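PDB 6KI3: probable AP endonuclease from African swine fever virus, which probably cleaves DNA on the 5' side of abasic sites during repair, using three zinc ions, and also acts as a proofreading 3'-5' exonuclease. Local coordinates for residues A[13-18]-A[283-288]; A[28-33]-A[47-52]; A[179-184]-A[206-211]. One frame throughout, in Å; residues are numbered along the deposited sequence.

Interaction 1: residues A[13-18]-A[283-288]. With nucleotides of chain C.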
loop_
_atom_site.group_PDB
_atom_site.type_symbol
_atom_site.label_atom_id
_atom_site.label_comp_id
_atom_site.label_asym_id
_atom_site.label_seq_id
_atom_site.Cartn_x
_atom_site.Cartn_y
_atom_site.Cartn_z
ATOM N N HIS A 13 5.769 -14.476 -1.733
ATOM C CA HIS A 13 6.102 -15.651 -2.511
ATOM C C HIS A 13 6.397 -16.813 -1.630
ATOM O O HIS A 13 5.897 -17.954 -1.931
ATOM C CB HIS A 13 7.306 -15.331 -3.352
ATOM C CG HIS A 13 7.922 -16.486 -4.026
ATOM N ND1 HIS A 13 8.210 -17.646 -3.419
ATOM C CD2 HIS A 13 8.403 -16.621 -5.296
ATOM C CE1 HIS A 13 8.822 -18.463 -4.290
ATOM N NE2 HIS A 13 8.945 -17.840 -5.435
ATOM N N ARG A 14 7.184 -16.629 -0.584
ATOM C CA ARG A 14 7.544 -17.734 0.303
ATOM C C ARG A 14 6.415 -18.413 1.093
ATOM O O ARG A 14 6.437 -19.626 1.301
ATOM C CB ARG A 14 8.646 -17.290 1.271
ATOM C CG ARG A 14 8.997 -18.324 2.328
ATOM C CD ARG A 14 9.874 -17.726 3.416
ATOM N NE ARG A 14 9.275 -16.533 4.007
ATOM C CZ ARG A 14 8.761 -16.482 5.231
ATOM N NH1 ARG A 14 8.772 -17.561 6.002
ATOM N NH2 ARG A 14 8.236 -15.352 5.686
ATOM N N LEU A 15 5.453 -17.621 1.549
ATOM C CA LEU A 15 4.377 -18.088 2.413
ATOM C C LEU A 15 3.116 -18.474 1.654
ATOM O O LEU A 15 2.136 -18.888 2.282
ATOM C CB LEU A 15 4.024 -17.022 3.457
ATOM C CG LEU A 15 5.193 -16.649 4.367
ATOM C CD1 LEU A 15 4.848 -15.468 5.281
ATOM C CD2 LEU A 15 5.595 -17.870 5.170
ATOM N N TRP A 16 3.112 -18.364 0.326
ATOM C CA TRP A 16 1.892 -18.624 -0.430
ATOM C C TRP A 16 2.130 -19.546 -1.620
ATOM O O TRP A 16 1.243 -20.322 -1.989
ATOM C CB TRP A 16 1.275 -17.304 -0.898
ATOM C CG TRP A 16 0.696 -16.486 0.217
ATOM C CD1 TRP A 16 1.259 -15.397 0.818
ATOM C CD2 TRP A 16 -0.564 -16.697 0.867
ATOM N NE1 TRP A 16 0.426 -14.915 1.800
ATOM C CE2 TRP A 16 -0.700 -15.696 1.850
ATOM C CE3 TRP A 16 -1.589 -17.635 0.713
ATOM C CZ2 TRP A 16 -1.819 -15.606 2.674
ATOM C CZ3 TRP A 16 -2.699 -17.544 1.532
ATOM C CH2 TRP A 16 -2.806 -16.537 2.500
ATOM N N SER A 17 3.310 -19.472 -2.230
ATOM C CA SER A 17 3.575 -20.280 -3.412
ATOM C C SER A 17 3.774 -21.742 -3.036
ATOM O O SER A 17 4.391 -22.063 -2.016
ATOM C CB SER A 17 4.808 -19.766 -4.154
ATOM O OG SER A 17 4.584 -18.472 -4.685
ATOM N N ASP A 18 3.237 -22.629 -3.868
ATOM C CA ASP A 18 3.492 -24.052 -3.716
ATOM C C ASP A 18 4.936 -24.370 -4.080
ATOM O O ASP A 18 5.584 -23.645 -4.841
ATOM C CB ASP A 18 2.550 -24.864 -4.605
ATOM C CG ASP A 18 1.100 -24.724 -4.201
ATOM O OD1 ASP A 18 0.801 -24.875 -2.999
ATOM O OD2 ASP A 18 0.259 -24.460 -5.087
ATOM N N MET A 283 1.255 -20.778 8.634
ATOM C CA MET A 283 0.125 -20.949 9.547
ATOM C C MET A 283 -0.005 -19.776 10.512
ATOM O O MET A 283 -1.125 -19.363 10.844
ATOM C CB MET A 283 0.259 -22.265 10.312
ATOM C CG MET A 283 -0.868 -22.506 11.308
ATOM S SD MET A 283 -1.020 -24.231 11.828
ATOM C CE MET A 283 0.606 -24.863 11.410
ATOM N N GLN A 284 1.120 -19.235 10.984
ATOM C CA GLN A 284 1.047 -18.028 11.799
ATOM C C GLN A 284 0.363 -16.908 11.028
ATOM O O GLN A 284 -0.561 -16.263 11.537
ATOM C CB GLN A 284 2.437 -17.581 12.251
ATOM C CG GLN A 284 3.368 -18.661 12.737
ATOM C CD GLN A 284 4.797 -18.172 12.775
ATOM O OE1 GLN A 284 5.340 -17.863 13.838
ATOM N NE2 GLN A 284 5.402 -18.063 11.610
ATOM N N LEU A 285 0.801 -16.671 9.787
ATOM C CA LEU A 285 0.238 -15.595 8.978
ATOM C C LEU A 285 -1.256 -15.785 8.757
ATOM O O LEU A 285 -2.030 -14.824 8.836
ATOM C CB LEU A 285 0.971 -15.519 7.637
ATOM C CG LEU A 285 0.461 -14.477 6.644
ATOM C CD1 LEU A 285 0.595 -13.094 7.242
ATOM C CD2 LEU A 285 1.205 -14.565 5.321
ATOM N N GLN A 286 -1.681 -17.019 8.481
ATOM C CA GLN A 286 -3.090 -17.259 8.194
ATOM C C GLN A 286 -3.950 -17.067 9.437
ATOM O O GLN A 286 -5.054 -16.519 9.349
ATOM C CB GLN A 286 -3.271 -18.657 7.607
ATOM C CG GLN A 286 -2.615 -18.821 6.243
ATOM C CD GLN A 286 -2.917 -20.156 5.597
ATOM O OE1 GLN A 286 -4.053 -20.628 5.618
ATOM N NE2 GLN A 286 -1.897 -20.774 5.013
ATOM N N THR A 287 -3.459 -17.492 10.604
ATOM C CA THR A 287 -4.208 -17.263 11.836
ATOM C C THR A 287 -4.370 -15.773 12.111
ATOM O O THR A 287 -5.438 -15.326 12.550
ATOM C CB THR A 287 -3.515 -17.949 13.015
ATOM O OG1 THR A 287 -3.297 -19.332 12.708
ATOM C CG2 THR A 287 -4.375 -17.847 14.269
ATOM N N ALA A 288 -3.326 -14.986 11.846
ATOM C CA ALA A 288 -3.401 -13.549 12.091
ATOM C C ALA A 288 -4.382 -12.872 11.142
ATOM O O ALA A 288 -5.171 -12.017 11.562
ATOM C CB ALA A 288 -2.013 -12.923 11.966
ATOM P P DG C 3 8.494 -12.214 -1.792
ATOM O OP1 DG C 3 7.317 -11.786 -2.580
ATOM O OP2 DG C 3 8.349 -13.286 -0.782
ATOM O "O5'" DG C 3 9.642 -12.634 -2.814
ATOM C "C5'" DG C 3 10.229 -11.644 -3.644
ATOM C "C4'" DG C 3 11.455 -12.186 -4.348
ATOM O "O4'" DG C 3 12.599 -12.139 -3.453
ATOM C "C3'" DG C 3 11.345 -13.634 -4.821
ATOM O "O3'" DG C 3 11.958 -13.752 -6.091
ATOM C "C2'" DG C 3 12.119 -14.401 -3.749
ATOM C "C1'" DG C 3 13.213 -13.407 -3.406
ATOM N N9 DG C 3 13.778 -13.595 -2.074
ATOM C C8 DG C 3 13.103 -13.953 -0.932
ATOM N N7 DG C 3 13.871 -14.041 0.118
ATOM C C5 DG C 3 15.136 -13.716 -0.357
ATOM C C6 DG C 3 16.375 -13.641 0.324
ATOM O O6 DG C 3 16.606 -13.854 1.522
ATOM N N1 DG C 3 17.412 -13.277 -0.533
ATOM C C2 DG C 3 17.270 -13.019 -1.875
ATOM N N2 DG C 3 18.385 -12.680 -2.538
ATOM N N3 DG C 3 16.115 -13.085 -2.525
ATOM C C4 DG C 3 15.094 -13.438 -1.705
ATOM P P DA C 4 11.807 -15.089 -6.969
ATOM O OP1 DA C 4 10.897 -14.768 -8.089
ATOM O OP2 DA C 4 11.507 -16.241 -6.090
ATOM O "O5'" DA C 4 13.274 -15.289 -7.562
ATOM C "C5'" DA C 4 13.934 -14.187 -8.167
ATOM C "C4'" DA C 4 15.429 -14.424 -8.247
ATOM O "O4'" DA C 4 15.998 -14.432 -6.912
ATOM C "C3'" DA C 4 15.840 -15.736 -8.902
ATOM O "O3'" DA C 4 16.953 -15.507 -9.749
ATOM C "C2'" DA C 4 16.195 -16.636 -7.715
ATOM C "C1'" DA C 4 16.702 -15.633 -6.685
ATOM N N9 DA C 4 16.458 -16.041 -5.303
ATOM C C8 DA C 4 15.284 -16.511 -4.779
ATOM N N7 DA C 4 15.350 -16.792 -3.499
ATOM C C5 DA C 4 16.655 -16.480 -3.157
ATOM C C6 DA C 4 17.360 -16.555 -1.937
ATOM N N6 DA C 4 16.813 -16.986 -0.796
ATOM N N1 DA C 4 18.652 -16.166 -1.938
ATOM C C2 DA C 4 19.196 -15.734 -3.083
ATOM N N3 DA C 4 18.635 -15.619 -4.286
ATOM C C4 DA C 4 17.352 -16.013 -4.254
#
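The indole of Trp-16 is met obliquely by Leu-285, whose CD2 lies 3.6 Å from Trp-16 NE1; the side-chain axes run at about a right angle. Farther round, Trp-16 CH2 comes to 4.4 Å from CG of Gln-286, whose aliphatic part leans in from the helix 282-300, and Phe-36 packs edge-to-face against the indole. Leu-15 CD2 rests over one face of the Arg-14 guanidinium, offset toward its rim, while the NH1 and NH2 of that group bond to the carbonyls of Gly-280 and Leu-279. CD1 of Leu-15 reaches Leu-285 CD2 at 3.8 Å, so Leu-285 CD2 touches both Leu-15 and Trp-16. Leu-285 delivers this methyl with CG anti to the backbone N (chi1 178°). On the DNA side, the His-13 ring carries Ser-17 OG over one face, and its NE2 lies 3.1 Å from OP2 of DA4 of chain C. The backbone N of His-13 donates to OP2 of DG3 of chain C at 3.0 Å and, weakly, to OP1. The short, weakly bonded helix 13-16 thus packs on the last helix of an AP endonuclease 2 family TIM barrel while contacting two DNA phosphates.

Interaction 2: residues A[28-33]-A[47-52]. With nucleotides of chain C.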
loop_
_atom_site.group_PDB
_atom_site.type_symbol
_atom_site.label_atom_id
_atom_site.label_comp_id
_atom_site.label_asym_id
_atom_site.label_seq_id
_atom_site.Cartn_x
_atom_site.Cartn_y
_atom_site.Cartn_z
ATOM N N ASN A 28 0.547 -18.399 -9.008
ATOM C CA ASN A 28 0.241 -19.533 -8.141
ATOM C C ASN A 28 0.012 -19.082 -6.704
ATOM O O ASN A 28 -0.908 -19.563 -6.032
ATOM C CB ASN A 28 1.370 -20.563 -8.207
ATOM C CG ASN A 28 1.261 -21.625 -7.129
ATOM O OD1 ASN A 28 1.889 -21.521 -6.075
ATOM N ND2 ASN A 28 0.468 -22.658 -7.391
ATOM N N SER A 29 0.840 -18.155 -6.216
ATOM C CA SER A 29 0.667 -17.648 -4.860
ATOM C C SER A 29 -0.653 -16.901 -4.716
ATOM O O SER A 29 -1.357 -17.056 -3.711
ATOM C CB SER A 29 1.840 -16.740 -4.487
ATOM O OG SER A 29 1.902 -15.612 -5.343
ATOM N N ILE A 30 -1.006 -16.088 -5.715
ATOM C CA ILE A 30 -2.275 -15.370 -5.678
ATOM C C ILE A 30 -3.444 -16.347 -5.736
ATOM O O ILE A 30 -4.481 -16.136 -5.094
ATOM C CB ILE A 30 -2.328 -14.337 -6.819
ATOM C CG1 ILE A 30 -1.347 -13.198 -6.538
ATOM C CG2 ILE A 30 -3.739 -13.798 -7.011
ATOM C CD1 ILE A 30 -1.276 -12.169 -7.636
ATOM N N ALA A 31 -3.291 -17.438 -6.490
ATOM C CA ALA A 31 -4.334 -18.458 -6.541
ATOM C C ALA A 31 -4.586 -19.052 -5.160
ATOM O O ALA A 31 -5.738 -19.192 -4.732
ATOM C CB ALA A 31 -3.950 -19.551 -7.537
ATOM N N ASN A 32 -3.516 -19.405 -4.445
ATOM C CA ASN A 32 -3.675 -19.913 -3.087
ATOM C C ASN A 32 -4.207 -18.831 -2.156
ATOM O O ASN A 32 -4.992 -19.117 -1.244
ATOM C CB ASN A 32 -2.342 -20.458 -2.574
ATOM C CG ASN A 32 -1.797 -21.573 -3.442
ATOM O OD1 ASN A 32 -2.541 -22.225 -4.173
ATOM N ND2 ASN A 32 -0.491 -21.798 -3.368
ATOM N N TYR A 33 -3.796 -17.581 -2.378
ATOM C CA TYR A 33 -4.271 -16.473 -1.557
ATOM C C TYR A 33 -5.749 -16.190 -1.796
ATOM O O TYR A 33 -6.455 -15.770 -0.871
ATOM C CB TYR A 33 -3.413 -15.237 -1.834
ATOM C CG TYR A 33 -4.062 -13.902 -1.550
ATOM C CD1 TYR A 33 -4.011 -13.336 -0.282
ATOM C CD2 TYR A 33 -4.694 -13.188 -2.560
ATOM C CE1 TYR A 33 -4.590 -12.107 -0.025
ATOM C CE2 TYR A 33 -5.278 -11.964 -2.313
ATOM C CZ TYR A 33 -5.221 -11.426 -1.047
ATOM O OH TYR A 33 -5.803 -10.206 -0.805
ATOM N N ALA A 47 -4.966 -7.128 -3.727
ATOM C CA ALA A 47 -3.753 -7.832 -3.332
ATOM C C ALA A 47 -2.560 -6.956 -3.685
ATOM O O ALA A 47 -2.669 -6.028 -4.493
ATOM C CB ALA A 47 -3.638 -9.199 -4.015
ATOM N N GLN A 48 -1.444 -7.212 -3.042
ATOM C CA GLN A 48 -0.185 -6.542 -3.291
ATOM C C GLN A 48 0.976 -7.543 -3.474
ATOM O O GLN A 48 1.103 -8.466 -2.739
ATOM C CB GLN A 48 0.122 -5.526 -2.210
ATOM C CG GLN A 48 1.408 -4.769 -2.427
ATOM C CD GLN A 48 1.648 -3.695 -1.386
ATOM O OE1 GLN A 48 1.131 -2.621 -1.479
ATOM N NE2 GLN A 48 2.428 -4.003 -0.412
ATOM N N VAL A 49 1.814 -7.333 -4.464
ATOM C CA VAL A 49 2.923 -8.234 -4.749
ATOM C C VAL A 49 4.154 -7.423 -5.129
ATOM O O VAL A 49 4.069 -6.254 -5.508
ATOM C CB VAL A 49 2.590 -9.233 -5.882
ATOM C CG1 VAL A 49 1.536 -10.233 -5.432
ATOM C CG2 VAL A 49 2.131 -8.489 -7.128
ATOM N N PHE A 50 5.313 -8.068 -5.012
ATOM C CA PHE A 50 6.557 -7.572 -5.584
ATOM C C PHE A 50 6.777 -8.267 -6.922
ATOM O O PHE A 50 6.898 -9.496 -6.971
ATOM C CB PHE A 50 7.751 -7.839 -4.665
ATOM C CG PHE A 50 7.793 -6.977 -3.437
ATOM C CD1 PHE A 50 8.079 -5.625 -3.530
ATOM C CD2 PHE A 50 7.583 -7.527 -2.183
ATOM C CE1 PHE A 50 8.129 -4.832 -2.398
ATOM C CE2 PHE A 50 7.634 -6.741 -1.049
ATOM C CZ PHE A 50 7.907 -5.392 -1.155
ATOM N N ILE A 51 6.818 -7.490 -8.008
ATOM C CA ILE A 51 7.248 -8.043 -9.289
ATOM C C ILE A 51 8.748 -7.894 -9.490
ATOM O O ILE A 51 9.296 -8.461 -10.448
ATOM C CB ILE A 51 6.503 -7.397 -10.473
ATOM C CG1 ILE A 51 6.881 -5.921 -10.608
ATOM C CG2 ILE A 51 5.000 -7.561 -10.309
ATOM C CD1 ILE A 51 6.174 -5.214 -11.744
ATOM N N ALA A 52 9.430 -7.158 -8.614
ATOM C CA ALA A 52 10.870 -6.982 -8.691
ATOM C C ALA A 52 11.410 -6.761 -7.286
ATOM O O ALA A 52 10.692 -6.320 -6.386
ATOM C CB ALA A 52 11.249 -5.811 -9.607
ATOM O "O5'" 3DR C 1 6.000 -2.499 4.141
ATOM P P 3DR C 1 6.338 -0.931 4.261
ATOM O OP1 3DR C 1 6.832 -0.562 2.884
ATOM O OP2 3DR C 1 5.013 -0.320 4.639
ATOM O OP3 3DR C 1 7.400 -0.857 5.331
ATOM C "C2'" 3DR C 1 5.793 -6.311 1.931
ATOM C "C5'" 3DR C 1 6.852 -3.387 3.422
ATOM C "C4'" 3DR C 1 6.412 -4.814 3.720
ATOM O "O4'" 3DR C 1 4.987 -4.887 3.649
ATOM C "C1'" 3DR C 1 4.572 -5.918 2.751
ATOM C "C3'" 3DR C 1 6.981 -5.810 2.725
ATOM O "O3'" 3DR C 1 7.549 -6.909 3.440
#
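With CG1 of Ile-30 anti to the carbonyl carbon (chi1 -70°) and the chain extended beyond it, CD1 is carried out toward the strand 46-49, where it meets CG1 of Val-49 at 4.1 Å. Val-49 places CG1 likewise beside its backbone N (chi1 -69°), and the two side chains lie roughly perpendicular. One helical turn on, Tyr-33 swings its ring past the start of the strand, and CE2 lies 3.6 Å from CB of Ala-47, an oblique approach. The hydroxyl reaches beyond that methyl to bond with the carbonyl of Ser-46 and the N of Ala-9, which fixes the ring's far end at two neighbouring strands, while Phe-44 stacks on it. Ile-30 O sits in the plane of the Tyr-33 ring, at its edge. Gln-48 points away from the helix into the barrel, bonding to the zinc ligands His-223 and Glu-276. Phe-50, just beyond Val-49, brings CE2 to 3.5 Å from C2' of the abasic-site analogue 3DR1 of chain C, whose C3' lies in plane at the ring edge. This packing of helix 25-39 on strand 46-49, parallel neighbour of strand 6-10, is part of a beta-alpha-beta crossover of a TIM barrel.

Interaction 3: residues A[179-184]-A[206-211]. With ZN (zinc ion), chain J.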
loop_
_atom_site.group_PDB
_atom_site.type_symbol
_atom_site.label_atom_id
_atom_site.label_comp_id
_atom_site.label_asym_id
_atom_site.label_seq_id
_atom_site.Cartn_x
_atom_site.Cartn_y
_atom_site.Cartn_z
ATOM N N ILE A 179 -0.521 10.129 -10.838
ATOM C CA ILE A 179 0.129 10.107 -9.534
ATOM C C ILE A 179 -0.947 9.923 -8.475
ATOM O O ILE A 179 -1.992 10.584 -8.522
ATOM C CB ILE A 179 0.941 11.390 -9.285
ATOM C CG1 ILE A 179 1.987 11.576 -10.385
ATOM C CG2 ILE A 179 1.609 11.343 -7.918
ATOM C CD1 ILE A 179 3.092 10.540 -10.359
ATOM N N GLY A 180 -0.699 9.015 -7.532
ATOM C CA GLY A 180 -1.630 8.748 -6.457
ATOM C C GLY A 180 -0.943 8.821 -5.104
ATOM O O GLY A 180 0.261 9.068 -5.007
ATOM N N LEU A 181 -1.743 8.598 -4.066
ATOM C CA LEU A 181 -1.282 8.638 -2.685
ATOM C C LEU A 181 -1.580 7.307 -2.015
ATOM O O LEU A 181 -2.689 6.777 -2.144
ATOM C CB LEU A 181 -1.952 9.779 -1.914
ATOM C CG LEU A 181 -1.804 9.761 -0.391
ATOM C CD1 LEU A 181 -0.359 9.998 0.016
ATOM C CD2 LEU A 181 -2.723 10.788 0.255
ATOM N N CYS A 182 -0.591 6.769 -1.308
ATOM C CA CYS A 182 -0.758 5.573 -0.492
ATOM C C CYS A 182 -0.561 5.959 0.967
ATOM O O CYS A 182 0.522 6.411 1.352
ATOM C CB CYS A 182 0.226 4.478 -0.900
ATOM S SG CYS A 182 0.046 2.949 0.049
ATOM N N ILE A 183 -1.604 5.789 1.769
ATOM C CA ILE A 183 -1.584 6.159 3.178
ATOM C C ILE A 183 -1.338 4.894 3.988
ATOM O O ILE A 183 -2.220 4.037 4.106
ATOM C CB ILE A 183 -2.888 6.849 3.598
ATOM C CG1 ILE A 183 -3.075 8.150 2.816
ATOM C CG2 ILE A 183 -2.891 7.123 5.095
ATOM C CD1 ILE A 183 -4.399 8.826 3.076
ATOM N N ASP A 184 -0.134 4.772 4.543
ATOM C CA ASP A 184 0.216 3.672 5.433
ATOM C C ASP A 184 0.010 4.157 6.864
ATOM O O ASP A 184 0.743 5.029 7.343
ATOM C CB ASP A 184 1.652 3.209 5.196
ATOM C CG ASP A 184 1.944 1.858 5.822
ATOM O OD1 ASP A 184 1.562 1.641 6.991
ATOM O OD2 ASP A 184 2.551 1.005 5.140
ATOM N N ARG A 206 -10.802 14.040 7.623
ATOM C CA ARG A 206 -11.584 15.169 7.129
ATOM C C ARG A 206 -10.690 16.192 6.442
ATOM O O ARG A 206 -11.050 16.737 5.392
ATOM C CB ARG A 206 -12.361 15.817 8.274
ATOM N N SER A 207 -9.516 16.465 7.019
ATOM C CA SER A 207 -8.558 17.348 6.364
ATOM C C SER A 207 -8.070 16.757 5.048
ATOM O O SER A 207 -7.666 17.500 4.146
ATOM C CB SER A 207 -7.377 17.623 7.295
ATOM O OG SER A 207 -6.708 16.420 7.634
ATOM N N LEU A 208 -8.098 15.429 4.922
ATOM C CA LEU A 208 -7.742 14.794 3.658
ATOM C C LEU A 208 -8.790 15.074 2.590
ATOM O O LEU A 208 -8.457 15.452 1.462
ATOM C CB LEU A 208 -7.568 13.288 3.857
ATOM C CG LEU A 208 -7.338 12.491 2.572
ATOM C CD1 LEU A 208 -6.034 12.909 1.909
ATOM C CD2 LEU A 208 -7.355 10.997 2.848
ATOM N N GLU A 209 -10.069 14.887 2.928
ATOM C CA GLU A 209 -11.127 15.163 1.964
ATOM C C GLU A 209 -11.189 16.642 1.611
ATOM O O GLU A 209 -11.595 16.998 0.500
ATOM C CB GLU A 209 -12.475 14.690 2.507
ATOM C CG GLU A 209 -12.478 13.249 2.987
ATOM C CD GLU A 209 -13.537 12.409 2.303
ATOM O OE1 GLU A 209 -13.531 12.343 1.056
ATOM O OE2 GLU A 209 -14.375 11.813 3.013
ATOM N N ASN A 210 -10.781 17.517 2.532
ATOM C CA ASN A 210 -10.790 18.953 2.273
ATOM C C ASN A 210 -9.742 19.385 1.254
ATOM O O ASN A 210 -9.689 20.575 0.924
ATOM C CB ASN A 210 -10.587 19.726 3.579
ATOM C CG ASN A 210 -11.827 19.730 4.454
ATOM O OD1 ASN A 210 -12.926 19.415 3.997
ATOM N ND2 ASN A 210 -11.656 20.096 5.719
ATOM N N ILE A 211 -8.911 18.470 0.755
ATOM C CA ILE A 211 -7.961 18.792 -0.304
ATOM C C ILE A 211 -8.150 17.812 -1.455
ATOM O O ILE A 211 -7.197 17.480 -2.169
ATOM C CB ILE A 211 -6.508 18.785 0.211
ATOM C CG1 ILE A 211 -6.107 17.398 0.717
ATOM C CG2 ILE A 211 -6.324 19.818 1.313
ATOM C CD1 ILE A 211 -4.637 17.282 1.047
HETATM ZN ZN ZN J . 3.344 0.081 3.400
#
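Apolar packing joins the strand and the helix. CD1 of Ile-183 and CD2 of Leu-208 reach toward each other tip to tip at 3.7 Å, and the other methyl of Leu-208, CD1, lies 4.3 Å from CD2 of Leu-181. Leu-208 thus spreads its two branches to two residues on the same side of the strand, its CG set anti to the backbone N (chi1 174°). Tyr-265 of the helix 258-269, Met-161 and Ile-220 of the next strand pack round Leu-208 as well. No hydrogen bond crosses between 179-184 and 206-211. Metal coordination occupies the C-terminal end of the strand, where OD2 of Asp-184 binds a zinc ion at 2.1 Å; Glu-147, His-223, Glu-276 and a DNA phosphate complete its shell. Hydrogen bonding holds the other carboxylate oxygen: OD1 accepts from ND2 of Asn-225 and, weakly, from the N of Ala-186, so that Asp-184 caps the N terminus of helix 185-190. The zinc and these donors together fix the rotation of the carboxylate. One strand therefore shows an apolar outer side to its helix and delivers a metal ligand at its end, so that the zinc bound to a DNA phosphate is mounted directly on the barrel wall.

How the interactions relate
From the N terminus, the chain leaves strand 6-10 and enters helix 13-16, which is joined to the final helix, 282-300, by interaction 1; this closes a loop over almost the whole barrel. Interactions 2 and 3 both fall within that loop, one after the other, without crossing. Interaction 2 closes a short loop between helix 25-39 and strand 46-49, and touches interaction 1 through the bonds Trp-16 O to Asn-32 ND2 and Asp-18 N to Asn-28 OD1. Interaction 3 closes later, joining strand 179-184 to helix 198-209 on the other side of the chain's centre from interaction 2, about 26 Å away between centres. Both reach the same barrel sheet, whose strands carry ligands of the zinc ions.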